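Local coordinates for DUF4442 domain-containing protein (Pseudomonas aeruginosa, PDB 1YOC) that is of unknown function but belongs to the hotdog-fold superfamily and probably resembles the PaaI-type thioesterases, which hydrolyse acyl thioesters, at residues Glu45-Lys50 and Asp104-Ala109. Numbering follows the deposited sequence.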
loop_
_atom_site.group_PDB
_atom_site.type_symbol
_atom_site.label_atom_id
_atom_site.label_comp_id
_atom_site.label_asym_id
_atom_site.label_seq_id
_atom_site.Cartn_x
_atom_site.Cartn_y
_atom_site.Cartn_z
ATOM N N GLU B 45 14.372 -3.232 10.501
ATOM C CA GLU B 45 14.439 -4.242 9.468
ATOM C C GLU B 45 13.341 -5.251 9.727
ATOM O O GLU B 45 13.234 -5.809 10.831
ATOM C CB GLU B 45 15.823 -4.916 9.466
ATOM C CG GLU B 45 16.005 -5.964 8.371
ATOM C CD GLU B 45 17.407 -6.604 8.429
ATOM O OE1 GLU B 45 18.344 -5.975 8.968
ATOM O OE2 GLU B 45 17.580 -7.729 7.925
ATOM N N VAL B 46 12.512 -5.455 8.707
ATOM C CA VAL B 46 11.373 -6.377 8.827
ATOM C C VAL B 46 11.403 -7.405 7.702
ATOM O O VAL B 46 11.988 -7.176 6.617
ATOM C CB VAL B 46 9.980 -5.632 8.730
ATOM C CG1 VAL B 46 9.888 -4.479 9.745
ATOM C CG2 VAL B 46 9.777 -5.119 7.374
ATOM N N THR B 47 10.781 -8.543 7.953
ATOM C CA THR B 47 10.716 -9.560 6.911
ATOM C C THR B 47 9.263 -10.025 6.836
ATOM O O THR B 47 8.531 -9.852 7.791
ATOM C CB THR B 47 11.558 -10.823 7.267
ATOM O OG1 THR B 47 11.110 -11.357 8.530
ATOM C CG2 THR B 47 13.048 -10.478 7.394
ATOM N N PHE B 48 8.820 -10.531 5.683
ATOM C CA PHE B 48 7.499 -11.154 5.652
ATOM C C PHE B 48 7.587 -12.279 4.601
ATOM O O PHE B 48 8.330 -12.185 3.609
ATOM C CB PHE B 48 6.330 -10.164 5.419
ATOM C CG PHE B 48 6.234 -9.599 4.019
ATOM C CD1 PHE B 48 5.464 -10.232 3.054
ATOM C CD2 PHE B 48 6.842 -8.362 3.717
ATOM C CE1 PHE B 48 5.264 -9.631 1.763
ATOM C CE2 PHE B 48 6.664 -7.748 2.460
ATOM C CZ PHE B 48 5.880 -8.366 1.488
ATOM N N PRO B 49 6.837 -13.365 4.812
ATOM C CA PRO B 49 6.922 -14.466 3.842
ATOM C C PRO B 49 6.083 -14.388 2.580
ATOM O O PRO B 49 4.975 -13.848 2.565
ATOM C CB PRO B 49 6.523 -15.682 4.676
ATOM C CG PRO B 49 5.396 -15.097 5.541
ATOM C CD PRO B 49 5.987 -13.706 5.958
ATOM N N LYS B 50 6.611 -14.969 1.515
ATOM C CA LYS B 50 5.831 -15.062 0.295
ATOM C C LYS B 50 4.805 -16.178 0.577
ATOM O O LYS B 50 5.157 -17.257 1.102
ATOM C CB LYS B 50 6.728 -15.484 -0.877
ATOM C CG LYS B 50 5.934 -15.807 -2.163
ATOM C CD LYS B 50 6.847 -15.748 -3.395
ATOM C CE LYS B 50 6.105 -16.093 -4.678
ATOM N NZ LYS B 50 6.098 -17.546 -4.968
ATOM N N ASP B 104 10.500 -14.594 -0.217
ATOM C CA ASP B 104 10.363 -13.864 1.039
ATOM C C ASP B 104 11.078 -12.529 0.947
ATOM O O ASP B 104 12.149 -12.427 0.370
ATOM C CB ASP B 104 10.918 -14.669 2.226
ATOM C CG ASP B 104 10.224 -16.029 2.392
ATOM O OD1 ASP B 104 9.039 -16.217 1.999
ATOM O OD2 ASP B 104 10.884 -16.929 2.934
ATOM N N VAL B 105 10.450 -11.528 1.538
ATOM C CA VAL B 105 10.925 -10.150 1.511
ATOM C C VAL B 105 11.574 -9.648 2.797
ATOM O O VAL B 105 11.162 -10.021 3.903
ATOM C CB VAL B 105 9.709 -9.215 1.176
ATOM C CG1 VAL B 105 10.176 -7.789 1.025
ATOM C CG2 VAL B 105 9.066 -9.666 -0.154
ATOM N N ARG B 106 12.613 -8.829 2.634
ATOM C CA ARG B 106 13.316 -8.195 3.756
ATOM C C ARG B 106 13.273 -6.682 3.434
ATOM O O ARG B 106 13.687 -6.268 2.356
ATOM C CB ARG B 106 14.780 -8.683 3.798
ATOM C CG ARG B 106 15.658 -8.185 4.983
ATOM C CD ARG B 106 17.102 -8.865 4.938
ATOM N NE ARG B 106 18.123 -8.026 4.259
ATOM C CZ ARG B 106 18.624 -8.264 3.040
ATOM N NH1 ARG B 106 18.210 -9.316 2.340
ATOM N NH2 ARG B 106 19.542 -7.457 2.507
ATOM N N ALA B 107 12.752 -5.868 4.347
ATOM C CA ALA B 107 12.693 -4.438 4.091
ATOM C C ALA B 107 13.556 -3.738 5.113
ATOM O O ALA B 107 13.448 -3.999 6.307
ATOM C CB ALA B 107 11.215 -3.946 4.171
ATOM N N VAL B 108 14.399 -2.821 4.641
ATOM C CA VAL B 108 15.315 -2.116 5.511
ATOM C C VAL B 108 15.064 -0.623 5.491
ATOM O O VAL B 108 14.995 -0.008 4.419
ATOM C CB VAL B 108 16.785 -2.390 5.056
ATOM C CG1 VAL B 108 17.756 -1.565 5.913
ATOM C CG2 VAL B 108 17.106 -3.915 5.118
ATOM N N ALA B 109 14.924 -0.033 6.681
ATOM C CA ALA B 109 14.715 1.405 6.802
ATOM C C ALA B 109 15.952 1.919 7.537
ATOM O O ALA B 109 16.110 1.727 8.753
ATOM C CB ALA B 109 13.371 1.710 7.632
HETATM O O HOH W 1 7.521 -18.323 2.141
#
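V105 covers one face of the F48 ring, its CB standing 3.6 Å above the plane and offset toward the rim at CE2, a CH-pi contact. F48 reaches it because chi1 of 72° holds CG between its own backbone N and carbonyl carbon. The guanidinium of R106 has E45 OE2 near its plane at the edge, but the salt bridge is long, 3.7 Å from OE2 to NE, and the two planes are turned 65° apart; OE2 lies closer to R106 CD, at 3.2 Å. Each group has a stronger partner elsewhere: R106 NH1 pairs with D132 while the guanidinium meets the Y129 ring, and E45 OE1 bonds to Y43. The antiparallel strands are joined by two hydrogen-bonded pairs, V46 with A107 and F48 with V105. Beyond the end of strand 43-48, and just before 105-110 begins, D104 OD1 accepts K50 N at 2.8 Å on its anti side, and a water links OD1 to K50 O. These are inner strands of the hotdog sheet: 43-48 is flanked by 35-40, and 105-110 by 120-130. E45, T47, R106 and V108 share one face; on the other, F48 and V105 pack against A69 and L66 of the central helix 63-81.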